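Local atomic coordinates of amidase, hydantoinase/carbamoylase family (Burkholderia ambifaria, PDB entry 5TP4), a protein that probably hydrolyses N-carbamoyl-L-amino acids to the free amino acids, as a zinc-dependent amidase of the peptidase M20 family. Residues Ile221-Val226 with Thr329-Pro334; Asp225-Gly230 with Asp288-Val293; Tyr247-Gln252 with Ala319-Gln324; Ala254-Arg259 with Arg311-Arg316. All blocks are in the same frame, centred on the assembly; numbering follows the deposited sequence.

Interaction 1 of 4, residues Ile221-Val226 with Thr329-Pro334; sequences IRWLDV and TCWRSP. With EDO (1,2-ethanediol), chain T.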
loop_
_atom_site.group_PDB
_atom_site.type_symbol
_atom_site.label_atom_id
_atom_site.label_comp_id
_atom_site.label_asym_id
_atom_site.label_seq_id
_atom_site.Cartn_x
_atom_site.Cartn_y
_atom_site.Cartn_z
ATOM N N ILE B 221 -6.664 -9.068 -21.616
ATOM C CA ILE B 221 -6.372 -8.495 -20.304
ATOM C C ILE B 221 -6.514 -9.592 -19.256
ATOM O O ILE B 221 -7.494 -10.348 -19.273
ATOM C CB ILE B 221 -7.326 -7.339 -19.950
ATOM C CG1 ILE B 221 -7.426 -6.315 -21.084
ATOM C CG2 ILE B 221 -6.876 -6.650 -18.631
ATOM C CD1 ILE B 221 -8.499 -5.268 -20.826
ATOM N N ARG B 222 -5.575 -9.637 -18.312
ATOM C CA ARG B 222 -5.719 -10.430 -17.099
ATOM C C ARG B 222 -5.490 -9.528 -15.896
ATOM O O ARG B 222 -4.568 -8.709 -15.891
ATOM C CB ARG B 222 -4.718 -11.599 -17.045
ATOM C CG ARG B 222 -4.755 -12.441 -18.308
ATOM C CD ARG B 222 -6.013 -13.285 -18.359
ATOM N NE ARG B 222 -5.989 -14.199 -19.510
ATOM C CZ ARG B 222 -6.537 -13.949 -20.701
ATOM N NH1 ARG B 222 -7.179 -12.806 -20.922
ATOM N NH2 ARG B 222 -6.446 -14.847 -21.679
ATOM N N TRP B 223 -6.323 -9.698 -14.880
ATOM C CA TRP B 223 -6.126 -9.072 -13.579
ATOM C C TRP B 223 -5.820 -10.167 -12.576
ATOM O O TRP B 223 -6.555 -11.155 -12.498
ATOM C CB TRP B 223 -7.373 -8.320 -13.137
ATOM C CG TRP B 223 -7.479 -6.935 -13.668
ATOM C CD1 TRP B 223 -6.668 -6.331 -14.584
ATOM C CD2 TRP B 223 -8.444 -5.958 -13.269
ATOM N NE1 TRP B 223 -7.077 -5.019 -14.785
ATOM C CE2 TRP B 223 -8.167 -4.774 -13.991
ATOM C CE3 TRP B 223 -9.527 -5.976 -12.386
ATOM C CZ2 TRP B 223 -8.929 -3.616 -13.839
ATOM C CZ3 TRP B 223 -10.280 -4.817 -12.233
ATOM C CH2 TRP B 223 -9.983 -3.660 -12.963
ATOM N N LEU B 224 -4.736 -9.992 -11.832
ATOM C CA LEU B 224 -4.272 -10.981 -10.874
ATOM C C LEU B 224 -4.198 -10.339 -9.497
ATOM O O LEU B 224 -3.950 -9.137 -9.361
ATOM C CB LEU B 224 -2.885 -11.521 -11.270
ATOM C CG LEU B 224 -2.703 -11.955 -12.736
ATOM C CD1 LEU B 224 -1.295 -12.506 -12.937
ATOM C CD2 LEU B 224 -3.692 -12.994 -13.081
ATOM N N ASP B 225 -4.439 -11.152 -8.483
ATOM C CA ASP B 225 -4.165 -10.805 -7.098
ATOM C C ASP B 225 -3.000 -11.657 -6.643
ATOM O O ASP B 225 -3.039 -12.886 -6.790
ATOM C CB ASP B 225 -5.362 -11.090 -6.187
ATOM C CG ASP B 225 -6.553 -10.239 -6.502
ATOM O OD1 ASP B 225 -6.376 -9.069 -6.869
ATOM O OD2 ASP B 225 -7.679 -10.745 -6.362
ATOM N N VAL B 226 -1.990 -11.021 -6.060
ATOM C CA VAL B 226 -0.826 -11.724 -5.551
ATOM C C VAL B 226 -0.740 -11.480 -4.051
ATOM O O VAL B 226 -0.875 -10.338 -3.593
ATOM C CB VAL B 226 0.469 -11.266 -6.244
ATOM C CG1 VAL B 226 1.621 -12.098 -5.750
ATOM C CG2 VAL B 226 0.347 -11.379 -7.764
ATOM N N THR B 329 -6.232 -15.303 -10.429
ATOM C CA THR B 329 -6.722 -14.488 -11.537
ATOM C C THR B 329 -8.165 -14.121 -11.227
ATOM O O THR B 329 -9.030 -15.001 -11.185
ATOM C CB THR B 329 -6.634 -15.251 -12.856
ATOM O OG1 THR B 329 -5.277 -15.620 -13.093
ATOM C CG2 THR B 329 -7.119 -14.355 -14.028
ATOM N N CYS B 330 -8.431 -12.828 -11.023
ATOM C CA CYS B 330 -9.765 -12.392 -10.636
ATOM C C CYS B 330 -10.573 -11.756 -11.764
ATOM O O CYS B 330 -11.774 -11.536 -11.581
ATOM C CB CYS B 330 -9.682 -11.408 -9.478
ATOM S SG CYS B 330 -8.818 -9.924 -9.952
ATOM N N TRP B 331 -9.964 -11.458 -12.910
ATOM C CA TRP B 331 -10.696 -10.980 -14.074
ATOM C C TRP B 331 -9.943 -11.352 -15.338
ATOM O O TRP B 331 -8.724 -11.202 -15.394
ATOM C CB TRP B 331 -10.872 -9.456 -14.028
ATOM C CG TRP B 331 -11.819 -8.956 -15.092
ATOM C CD1 TRP B 331 -13.133 -9.280 -15.226
ATOM C CD2 TRP B 331 -11.513 -8.060 -16.163
ATOM N NE1 TRP B 331 -13.669 -8.641 -16.324
ATOM C CE2 TRP B 331 -12.697 -7.880 -16.910
ATOM C CE3 TRP B 331 -10.353 -7.388 -16.564
ATOM C CZ2 TRP B 331 -12.758 -7.055 -18.032
ATOM C CZ3 TRP B 331 -10.412 -6.571 -17.675
ATOM C CH2 TRP B 331 -11.614 -6.409 -18.400
ATOM N N ARG B 332 -10.675 -11.791 -16.358
ATOM C CA ARG B 332 -10.122 -12.044 -17.685
ATOM C C ARG B 332 -11.016 -11.376 -18.717
ATOM O O ARG B 332 -12.238 -11.363 -18.569
ATOM C CB ARG B 332 -10.044 -13.548 -18.012
ATOM C CG ARG B 332 -9.322 -14.415 -16.982
ATOM C CD ARG B 332 -9.463 -15.901 -17.343
ATOM N NE ARG B 332 -8.708 -16.728 -16.404
ATOM C CZ ARG B 332 -9.161 -17.115 -15.217
ATOM N NH1 ARG B 332 -10.384 -16.768 -14.833
ATOM N NH2 ARG B 332 -8.396 -17.856 -14.415
ATOM N N SER B 333 -10.403 -10.840 -19.767
ATOM C CA SER B 333 -11.139 -10.307 -20.906
ATOM C C SER B 333 -10.383 -10.692 -22.168
ATOM O O SER B 333 -9.153 -10.574 -22.213
ATOM C CB SER B 333 -11.276 -8.782 -20.832
ATOM O OG SER B 333 -12.424 -8.392 -21.567
ATOM N N PRO B 334 -11.084 -11.140 -23.203
ATOM C CA PRO B 334 -10.409 -11.624 -24.408
ATOM C C PRO B 334 -9.979 -10.479 -25.308
ATOM O O PRO B 334 -10.536 -9.383 -25.279
ATOM C CB PRO B 334 -11.489 -12.463 -25.099
ATOM C CG PRO B 334 -12.776 -11.736 -24.712
ATOM C CD PRO B 334 -12.556 -11.239 -23.292
HETATM C C1 EDO T . -10.812 -5.601 -25.012
HETATM O O1 EDO T . -10.259 -6.405 -26.069
HETATM C C2 EDO T . -10.834 -6.406 -23.716
HETATM O O2 EDO T . -11.704 -7.543 -23.849
#
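Trp223 and Trp331 form the tight part of this antiparallel strand pair. The edge of Trp331 points at the face of Trp223 with the planes 59° apart, an edge-to-face stack in which Trp331 CE3 lies over one face of the Trp223 indole, nearest CG and CD2. Trp331 CG is anti to its backbone N (chi1 -170°), and CZ3 of the same indole reaches Ile221 CG2 at 3.7 Å. Nearer the backbone, Trp223 CB touches Trp331 CB and Cys330 SG. Trp223 N donates to Trp331 O (2.9 Å), whereas Trp223 O takes Cys330 N (2.9 Å) and, weakly, Trp331 N (3.4 Å); Cys330 and Trp331 both face Trp223, a classic beta bulge. On the other face Leu224 CD2 lies 3.1 Å from Thr329 OG1; toward exposed Arg332 the contact thins to Arg222 CD against Arg332 CG. Arg222 NH1 bonds Ile221 O at 3.0 Å from above its carbonyl plane and Ser333 O only weakly. A 1,2-ethanediol, probably from the crystallisation liquor, sits at the Ser333-Pro334 end, its O2 donating to Pro334 O. Strand 288-297 flanks strand 212-229 across from strand 324-337; helix 300-321 touches Leu224 and Thr329 and supplies Asp304 to Arg222, while Arg282 of the second subunit pairs with Asp225.

Interaction 2 of 4, residues Asp225-Gly230 with Asp288-Val293; sequences DVRVTG and DVTFTV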
loop_
_atom_site.group_PDB
_atom_site.type_symbol
_atom_site.label_atom_id
_atom_site.label_comp_id
_atom_site.label_asym_id
_atom_site.label_seq_id
_atom_site.Cartn_x
_atom_site.Cartn_y
_atom_site.Cartn_z
ATOM N N ASP B 225 -4.439 -11.152 -8.483
ATOM C CA ASP B 225 -4.165 -10.805 -7.098
ATOM C C ASP B 225 -3.000 -11.657 -6.643
ATOM O O ASP B 225 -3.039 -12.886 -6.790
ATOM C CB ASP B 225 -5.362 -11.090 -6.187
ATOM C CG ASP B 225 -6.553 -10.239 -6.502
ATOM O OD1 ASP B 225 -6.376 -9.069 -6.869
ATOM O OD2 ASP B 225 -7.679 -10.745 -6.362
ATOM N N VAL B 226 -1.990 -11.021 -6.060
ATOM C CA VAL B 226 -0.826 -11.724 -5.551
ATOM C C VAL B 226 -0.740 -11.480 -4.051
ATOM O O VAL B 226 -0.875 -10.338 -3.593
ATOM C CB VAL B 226 0.469 -11.266 -6.244
ATOM C CG1 VAL B 226 1.621 -12.098 -5.750
ATOM C CG2 VAL B 226 0.347 -11.379 -7.764
ATOM N N ARG B 227 -0.472 -12.543 -3.297
ATOM C CA ARG B 227 -0.240 -12.414 -1.870
ATOM C C ARG B 227 1.033 -13.163 -1.507
ATOM O O ARG B 227 1.178 -14.348 -1.821
ATOM C CB ARG B 227 -1.433 -12.932 -1.077
ATOM C CG ARG B 227 -1.310 -12.679 0.410
ATOM C CD ARG B 227 -2.683 -12.855 1.032
ATOM N NE ARG B 227 -2.725 -12.430 2.432
ATOM C CZ ARG B 227 -3.808 -12.544 3.192
ATOM N NH1 ARG B 227 -4.915 -13.072 2.675
ATOM N NH2 ARG B 227 -3.789 -12.135 4.456
ATOM N N VAL B 228 1.954 -12.476 -0.840
ATOM C CA VAL B 228 3.223 -13.065 -0.426
ATOM C C VAL B 228 3.230 -13.139 1.094
ATOM O O VAL B 228 2.945 -12.143 1.768
ATOM C CB VAL B 228 4.418 -12.239 -0.937
ATOM C CG1 VAL B 228 5.720 -12.943 -0.615
ATOM C CG2 VAL B 228 4.286 -12.007 -2.446
ATOM N N THR B 229 3.543 -14.310 1.630
ATOM C CA THR B 229 3.509 -14.540 3.068
ATOM C C THR B 229 4.911 -14.838 3.568
ATOM O O THR B 229 5.597 -15.713 3.032
ATOM C CB THR B 229 2.568 -15.699 3.420
ATOM O OG1 THR B 229 1.277 -15.436 2.870
ATOM C CG2 THR B 229 2.437 -15.827 4.913
ATOM N N GLY B 230 5.329 -14.122 4.606
ATOM C CA GLY B 230 6.598 -14.399 5.251
ATOM C C GLY B 230 6.390 -14.467 6.749
ATOM O O GLY B 230 5.398 -14.992 7.236
ATOM N N ASP B 288 3.150 -10.118 5.304
ATOM C CA ASP B 288 1.913 -10.264 4.528
ATOM C C ASP B 288 1.852 -9.091 3.559
ATOM O O ASP B 288 1.611 -7.952 3.980
ATOM C CB ASP B 288 0.689 -10.282 5.462
ATOM C CG ASP B 288 -0.617 -10.593 4.752
ATOM O OD1 ASP B 288 -0.612 -10.891 3.543
ATOM O OD2 ASP B 288 -1.678 -10.531 5.430
ATOM N N VAL B 289 2.104 -9.356 2.279
ATOM C CA VAL B 289 2.149 -8.316 1.256
ATOM C C VAL B 289 1.191 -8.718 0.152
ATOM O O VAL B 289 1.199 -9.876 -0.285
ATOM C CB VAL B 289 3.557 -8.133 0.669
ATOM C CG1 VAL B 289 3.521 -7.054 -0.419
ATOM C CG2 VAL B 289 4.577 -7.764 1.776
ATOM N N THR B 290 0.363 -7.782 -0.289
ATOM C CA THR B 290 -0.527 -8.025 -1.421
ATOM C C THR B 290 -0.221 -7.010 -2.511
ATOM O O THR B 290 0.103 -5.857 -2.229
ATOM C CB THR B 290 -2.016 -7.933 -1.036
ATOM O OG1 THR B 290 -2.302 -6.646 -0.462
ATOM C CG2 THR B 290 -2.415 -9.082 -0.066
ATOM N N PHE B 291 -0.310 -7.440 -3.765
ATOM C CA PHE B 291 -0.295 -6.465 -4.840
ATOM C C PHE B 291 -1.126 -7.013 -5.987
ATOM O O PHE B 291 -1.416 -8.209 -6.038
ATOM C CB PHE B 291 1.131 -6.135 -5.278
ATOM C CG PHE B 291 1.942 -7.313 -5.733
ATOM C CD1 PHE B 291 2.663 -8.074 -4.822
ATOM C CD2 PHE B 291 2.051 -7.612 -7.086
ATOM C CE1 PHE B 291 3.462 -9.141 -5.260
ATOM C CE2 PHE B 291 2.843 -8.675 -7.529
ATOM C CZ PHE B 291 3.559 -9.430 -6.623
ATOM N N THR B 292 -1.539 -6.124 -6.888
ATOM C CA THR B 292 -2.318 -6.524 -8.053
ATOM C C THR B 292 -1.442 -6.455 -9.293
ATOM O O THR B 292 -0.462 -5.703 -9.349
ATOM C CB THR B 292 -3.565 -5.647 -8.267
ATOM O OG1 THR B 292 -3.175 -4.282 -8.509
ATOM C CG2 THR B 292 -4.479 -5.722 -7.056
ATOM N N VAL B 293 -1.786 -7.263 -10.292
ATOM C CA VAL B 293 -1.107 -7.223 -11.579
ATOM C C VAL B 293 -2.156 -7.054 -12.661
ATOM O O VAL B 293 -3.141 -7.796 -12.695
ATOM C CB VAL B 293 -0.277 -8.497 -11.852
ATOM C CG1 VAL B 293 0.379 -8.371 -13.179
ATOM C CG2 VAL B 293 0.812 -8.672 -10.788
HETATM O O HOH W 1 -0.161 -13.643 3.843
#
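Arg227 runs out alongside Thr290 to reach Asp288 on the neighbouring strand. Its CB has Thr290 CG2 and Val289 O at its side; CG, anti to the backbone N (chi1 -174°), lies 3.8 Å from Thr290 CG2 and 3.7 Å from Asp288 OD1, and CD stays near the same methyl and oxygen. NE donates to Asp288 OD1 at 2.8 Å and NH2 to Asp288 OD2 at 2.8 Å. This is a side-on, two-nitrogen salt bridge, each oxygen met on its syn side, with guanidinium and carboxylate only 12° from coplanar. A water joins Asp288 OD1, by a weak bond, to Thr229 OG1. The strands are antiparallel neighbours in the sheet of the smaller, helix-covered domain of the M20 fold, Val226-Phe291 and Val228-Val289 being hydrogen-bonded pairs and Arg227-Thr290 a non-hydrogen-bonded one. On the face bearing Val226, Val228, Val289 and Phe291, the packing is apolar. Phe291 CG sits between its backbone N and carbonyl carbon (chi1 58°), and Val226 CB stands over one face of the ring, 3.7 Å from the centroid, a CH-pi contact; Val226 CG1 comes to 3.4 Å from Phe291 CZ. Val228 CG2 meets the ring edge at Phe291 CE1. Helix 246-262 packs over Val228 and Val289 through Ser250.

Interaction 3 of 4, residues Tyr247-Gln252 with Ala319-Gln324; sequences YFASAQ and AARGVQ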
loop_
_atom_site.group_PDB
_atom_site.type_symbol
_atom_site.label_atom_id
_atom_site.label_comp_id
_atom_site.label_asym_id
_atom_site.label_seq_id
_atom_site.Cartn_x
_atom_site.Cartn_y
_atom_site.Cartn_z
ATOM N N TYR B 247 8.300 -8.402 1.821
ATOM C CA TYR B 247 8.332 -7.220 0.970
ATOM C C TYR B 247 9.538 -7.233 0.049
ATOM O O TYR B 247 9.406 -6.896 -1.133
ATOM C CB TYR B 247 8.294 -5.930 1.795
ATOM C CG TYR B 247 8.242 -4.740 0.860
ATOM C CD1 TYR B 247 7.057 -4.406 0.189
ATOM C CD2 TYR B 247 9.385 -4.003 0.592
ATOM C CE1 TYR B 247 7.016 -3.328 -0.696
ATOM C CE2 TYR B 247 9.352 -2.914 -0.294
ATOM C CZ TYR B 247 8.179 -2.600 -0.929
ATOM O OH TYR B 247 8.147 -1.531 -1.794
ATOM N N PHE B 248 10.712 -7.643 0.543
ATOM C CA PHE B 248 11.840 -7.793 -0.378
ATOM C C PHE B 248 11.520 -8.854 -1.415
ATOM O O PHE B 248 11.930 -8.726 -2.574
ATOM C CB PHE B 248 13.144 -8.182 0.345
ATOM C CG PHE B 248 13.892 -7.029 0.985
ATOM C CD1 PHE B 248 13.812 -5.735 0.488
ATOM C CD2 PHE B 248 14.708 -7.270 2.095
ATOM C CE1 PHE B 248 14.535 -4.685 1.105
ATOM C CE2 PHE B 248 15.413 -6.231 2.716
ATOM C CZ PHE B 248 15.319 -4.945 2.213
ATOM N N ALA B 249 10.787 -9.899 -1.017
ATOM C CA ALA B 249 10.378 -10.927 -1.976
ATOM C C ALA B 249 9.450 -10.344 -3.035
ATOM O O ALA B 249 9.614 -10.600 -4.237
ATOM C CB ALA B 249 9.697 -12.090 -1.252
ATOM N N SER B 250 8.474 -9.544 -2.603
ATOM C CA SER B 250 7.540 -8.933 -3.537
ATOM C C SER B 250 8.249 -8.005 -4.488
ATOM O O SER B 250 7.839 -7.849 -5.645
ATOM C CB SER B 250 6.459 -8.155 -2.782
ATOM O OG SER B 250 5.603 -9.035 -2.064
ATOM N N ALA B 251 9.258 -7.287 -3.986
ATOM C CA ALA B 251 10.016 -6.396 -4.842
ATOM C C ALA B 251 10.762 -7.173 -5.914
ATOM O O ALA B 251 10.771 -6.769 -7.083
ATOM C CB ALA B 251 10.984 -5.560 -3.993
ATOM N N GLN B 252 11.367 -8.312 -5.553
ATOM C CA GLN B 252 12.042 -9.093 -6.586
ATOM C C GLN B 252 11.044 -9.637 -7.591
ATOM O O GLN B 252 11.337 -9.708 -8.797
ATOM C CB GLN B 252 12.856 -10.236 -5.987
ATOM C CG GLN B 252 13.657 -10.905 -7.087
ATOM C CD GLN B 252 14.569 -11.962 -6.585
ATOM O OE1 GLN B 252 14.549 -12.300 -5.407
ATOM N NE2 GLN B 252 15.388 -12.512 -7.479
ATOM N N ALA B 319 10.804 -19.592 -3.266
ATOM C CA ALA B 319 11.600 -20.702 -2.745
ATOM C C ALA B 319 12.982 -20.232 -2.325
ATOM O O ALA B 319 13.537 -20.712 -1.330
ATOM C CB ALA B 319 11.703 -21.803 -3.789
ATOM N N ALA B 320 13.543 -19.282 -3.062
ATOM C CA ALA B 320 14.875 -18.791 -2.732
ATOM C C ALA B 320 14.875 -17.982 -1.444
ATOM O O ALA B 320 15.891 -17.939 -0.737
ATOM C CB ALA B 320 15.412 -17.959 -3.897
ATOM N N ARG B 321 13.770 -17.318 -1.133
ATOM C CA ARG B 321 13.683 -16.414 0.003
ATOM C C ARG B 321 12.943 -17.016 1.192
ATOM O O ARG B 321 12.804 -16.340 2.214
ATOM C CB ARG B 321 12.995 -15.108 -0.430
ATOM C CG ARG B 321 13.837 -14.287 -1.387
ATOM C CD ARG B 321 13.090 -13.099 -1.962
ATOM N NE ARG B 321 14.012 -12.280 -2.721
ATOM C CZ ARG B 321 14.747 -11.300 -2.188
ATOM N NH1 ARG B 321 14.631 -10.993 -0.896
ATOM N NH2 ARG B 321 15.588 -10.619 -2.954
ATOM N N GLY B 322 12.440 -18.243 1.067
ATOM C CA GLY B 322 11.711 -18.874 2.157
ATOM C C GLY B 322 10.346 -18.289 2.460
ATOM O O GLY B 322 9.893 -18.365 3.613
ATOM N N VAL B 323 9.661 -17.724 1.454
ATOM C CA VAL B 323 8.327 -17.160 1.658
ATOM C C VAL B 323 7.361 -17.974 0.813
ATOM O O VAL B 323 7.779 -18.879 0.085
ATOM C CB VAL B 323 8.241 -15.649 1.312
ATOM C CG1 VAL B 323 9.192 -14.836 2.207
ATOM C CG2 VAL B 323 8.532 -15.377 -0.151
ATOM N N GLN B 324 6.071 -17.683 0.927
ATOM C CA GLN B 324 5.037 -18.351 0.145
ATOM C C GLN B 324 4.336 -17.310 -0.712
ATOM O O GLN B 324 4.233 -16.142 -0.328
ATOM C CB GLN B 324 3.998 -19.055 1.031
ATOM C CG GLN B 324 4.566 -20.071 2.046
ATOM C CD GLN B 324 5.114 -19.402 3.319
ATOM O OE1 GLN B 324 4.462 -18.541 3.918
ATOM N NE2 GLN B 324 6.322 -19.795 3.725
#
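Ala249 on helix 246-262 and Arg321, near the C-terminal end of helix 300-321, bring their CA atoms to 6.7 Å, just before the chain leaves helical geometry at Gly322 with a positive phi (70°). Arg321 reaches across to the other helix with a chain extended from CG to NE. Its CD rests on Ala249, 3.5 Å from Ala249 CA and 3.6 Å from Ala249 CB. Past Gly322, Val323 points back toward helix 246-262, its CG2 3.7 Å from Ala249 CB. Beyond CD, the guanidinium lies with one face over the backbone of that helix: Phe248 O stands above its centre, and Arg321 NH1 comes to 3.4 Å from Phe248 CB. The edge of the group is turned to Gln252, whose own chain is extended (CG anti to the backbone N, chi1 -173°). Arg321 NE donates to Gln252 OE1 at 2.7 Å, nearly in line with the amide carbonyl and in the guanidinium plane; Arg321 NH2 reaches the same oxygen weakly at 3.1 Å. Amide and guanidinium planes stand 85° apart. Both helices lie on the sheet of the smaller M20 domain, here against the second subunit, whose Glu258 forms a salt bridge with Arg321 NH1. The neutral amide oxygen helps to orient the guanidinium but cannot offset its charge, which Glu258 of the second subunit probably does in part.

Interaction 4 of 4, residues Ala254-Arg259 with Arg311-Arg316; sequences ALELER and RDACAR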
loop_
_atom_site.group_PDB
_atom_site.type_symbol
_atom_site.label_atom_id
_atom_site.label_comp_id
_atom_site.label_asym_id
_atom_site.label_seq_id
_atom_site.Cartn_x
_atom_site.Cartn_y
_atom_site.Cartn_z
ATOM N N ALA B 254 8.357 -8.185 -8.557
ATOM C CA ALA B 254 8.026 -7.086 -9.463
ATOM C C ALA B 254 9.064 -6.956 -10.563
ATOM O O ALA B 254 8.722 -6.707 -11.726
ATOM C CB ALA B 254 7.917 -5.766 -8.680
ATOM N N LEU B 255 10.343 -7.106 -10.219
ATOM C CA LEU B 255 11.375 -6.961 -11.236
ATOM C C LEU B 255 11.406 -8.174 -12.166
ATOM O O LEU B 255 11.761 -8.040 -13.351
ATOM C CB LEU B 255 12.721 -6.692 -10.552
ATOM C CG LEU B 255 12.790 -5.354 -9.759
ATOM C CD1 LEU B 255 14.233 -4.965 -9.403
ATOM C CD2 LEU B 255 12.126 -4.183 -10.516
ATOM N N GLU B 256 11.002 -9.352 -11.667
ATOM C CA GLU B 256 10.797 -10.490 -12.566
ATOM C C GLU B 256 9.690 -10.190 -13.553
ATOM O O GLU B 256 9.790 -10.525 -14.734
ATOM C CB GLU B 256 10.445 -11.754 -11.785
ATOM C CG GLU B 256 11.523 -12.277 -10.874
ATOM C CD GLU B 256 12.695 -12.900 -11.617
ATOM O OE1 GLU B 256 12.506 -13.410 -12.750
ATOM O OE2 GLU B 256 13.806 -12.891 -11.040
ATOM N N LEU B 257 8.617 -9.568 -13.078
ATOM C CA LEU B 257 7.532 -9.209 -13.976
ATOM C C LEU B 257 8.017 -8.236 -15.044
ATOM O O LEU B 257 7.692 -8.388 -16.231
ATOM C CB LEU B 257 6.379 -8.608 -13.170
ATOM C CG LEU B 257 5.231 -8.053 -14.011
ATOM C CD1 LEU B 257 4.693 -9.184 -14.909
ATOM C CD2 LEU B 257 4.118 -7.453 -13.122
ATOM N N GLU B 258 8.806 -7.234 -14.636
ATOM C CA GLU B 258 9.373 -6.308 -15.613
ATOM C C GLU B 258 10.186 -7.043 -16.675
ATOM O O GLU B 258 10.092 -6.723 -17.869
ATOM C CB GLU B 258 10.228 -5.265 -14.882
ATOM C CG GLU B 258 10.402 -4.011 -15.651
ATOM C CD GLU B 258 11.038 -2.925 -14.793
ATOM O OE1 GLU B 258 11.812 -3.265 -13.873
ATOM O OE2 GLU B 258 10.728 -1.752 -15.039
ATOM N N ARG B 259 10.962 -8.052 -16.271
ATOM C CA ARG B 259 11.757 -8.807 -17.237
ATOM C C ARG B 259 10.867 -9.634 -18.164
ATOM O O ARG B 259 11.115 -9.704 -19.371
ATOM C CB ARG B 259 12.760 -9.710 -16.515
ATOM C CG ARG B 259 13.409 -10.741 -17.443
ATOM C CD ARG B 259 14.153 -11.846 -16.696
ATOM N NE ARG B 259 13.269 -12.603 -15.811
ATOM C CZ ARG B 259 12.477 -13.591 -16.214
ATOM N NH1 ARG B 259 12.457 -13.941 -17.494
ATOM N NH2 ARG B 259 11.704 -14.230 -15.341
ATOM N N ARG B 311 3.889 -16.881 -12.815
ATOM C CA ARG B 311 3.709 -17.857 -11.753
ATOM C C ARG B 311 4.989 -18.636 -11.512
ATOM O O ARG B 311 5.365 -18.879 -10.358
ATOM C CB ARG B 311 2.559 -18.807 -12.103
ATOM C CG ARG B 311 1.218 -18.114 -12.181
ATOM C CD ARG B 311 0.122 -19.100 -12.652
ATOM N NE ARG B 311 -1.199 -18.463 -12.606
ATOM C CZ ARG B 311 -1.944 -18.372 -11.506
ATOM N NH1 ARG B 311 -1.504 -18.872 -10.351
ATOM N NH2 ARG B 311 -3.121 -17.770 -11.558
ATOM N N ASP B 312 5.667 -19.044 -12.591
ATOM C CA ASP B 312 6.921 -19.785 -12.455
ATOM C C ASP B 312 7.969 -18.926 -11.756
ATOM O O ASP B 312 8.675 -19.394 -10.850
ATOM C CB ASP B 312 7.442 -20.216 -13.824
ATOM C CG ASP B 312 6.504 -21.195 -14.547
ATOM O OD1 ASP B 312 5.722 -21.906 -13.881
ATOM O OD2 ASP B 312 6.569 -21.269 -15.791
ATOM N N ALA B 313 8.102 -17.675 -12.192
ATOM C CA ALA B 313 9.121 -16.788 -11.625
ATOM C C ALA B 313 8.868 -16.525 -10.152
ATOM O O ALA B 313 9.796 -16.562 -9.332
ATOM C CB ALA B 313 9.169 -15.466 -12.394
ATOM N N CYS B 314 7.619 -16.201 -9.797
ATOM C CA CYS B 314 7.313 -15.949 -8.395
ATOM C C CYS B 314 7.552 -17.182 -7.537
ATOM O O CYS B 314 7.989 -17.067 -6.388
ATOM C CB CYS B 314 5.873 -15.458 -8.255
ATOM S SG CYS B 314 5.625 -13.807 -8.933
ATOM N N ALA B 315 7.241 -18.376 -8.057
ATOM C CA ALA B 315 7.542 -19.578 -7.295
ATOM C C ALA B 315 9.034 -19.685 -7.010
ATOM O O ALA B 315 9.434 -20.057 -5.904
ATOM C CB ALA B 315 7.064 -20.815 -8.049
ATOM N N ARG B 316 9.871 -19.374 -8.006
ATOM C CA ARG B 316 11.320 -19.477 -7.830
ATOM C C ARG B 316 11.816 -18.462 -6.807
ATOM O O ARG B 316 12.613 -18.798 -5.919
ATOM C CB ARG B 316 12.019 -19.275 -9.175
ATOM C CG ARG B 316 13.530 -19.171 -9.087
ATOM C CD ARG B 316 14.193 -19.208 -10.474
ATOM N NE ARG B 316 13.532 -18.352 -11.466
ATOM C CZ ARG B 316 13.627 -17.020 -11.510
ATOM N NH1 ARG B 316 14.349 -16.355 -10.604
ATOM N NH2 ARG B 316 12.984 -16.347 -12.461
#
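Glu256 of helix 246-262 and Arg316 of helix 300-321 cross at about a right angle, their carboxylate and guanidinium planes 69° apart. Arg316 NH2 donates to Glu256 OE1 at 3.0 Å, the oxygen lying at the guanidinium edge while the nitrogen stands above the carboxylate plane. The same oxygen is gripped from its own helix by Arg259, side-on: NH2 at 2.8 Å, nearly along the C-O axis of Glu256 OE1, and NE at 3.3 Å, from above the carboxylate plane. Three N-H groups therefore converge on one carboxylate oxygen. Glu256 is bent at chi2 (-72°), which places CD; both arginines bend at chi3, which places NE. Arg259 and Arg316 meet tip to tip, their NH2 atoms 3.8 Å apart; the shared carboxylate probably offsets this repulsion of like charges and should itself be stabilised as the anion. Ala313 of helix 300-321 faces helix 246-262, its CB 4.0 Å from Glu256 CB and 3.9 Å from Glu256 OE1. The helix axes pass 9.6 Å apart at 147°. A salt-bridge network thus spans the outer side of an antiparallel helix pair, the two helices that lie on the sheet of the smaller domain in the M20 fold.

How the interactions relate
All four contacts belong to one alpha/beta unit, away from the annotated zinc sites. Interactions 1 and 2 share Asp225 and Val226 and use opposite edges of strand 212-229, with strand 324-337 on one and strand 288-297 on the other; their centres lie 15 Å apart. Interactions 3 and 4, 10 Å apart, join helices 246-262 and 300-321, which rest on that sheet, Leu257 packing on Val293. Along the chain, interaction 4 is nested inside interaction 3, which is nested inside interaction 1, while interaction 2 crosses both helix contacts. Each contact also reaches the second subunit, so this unit takes part in dimer formation.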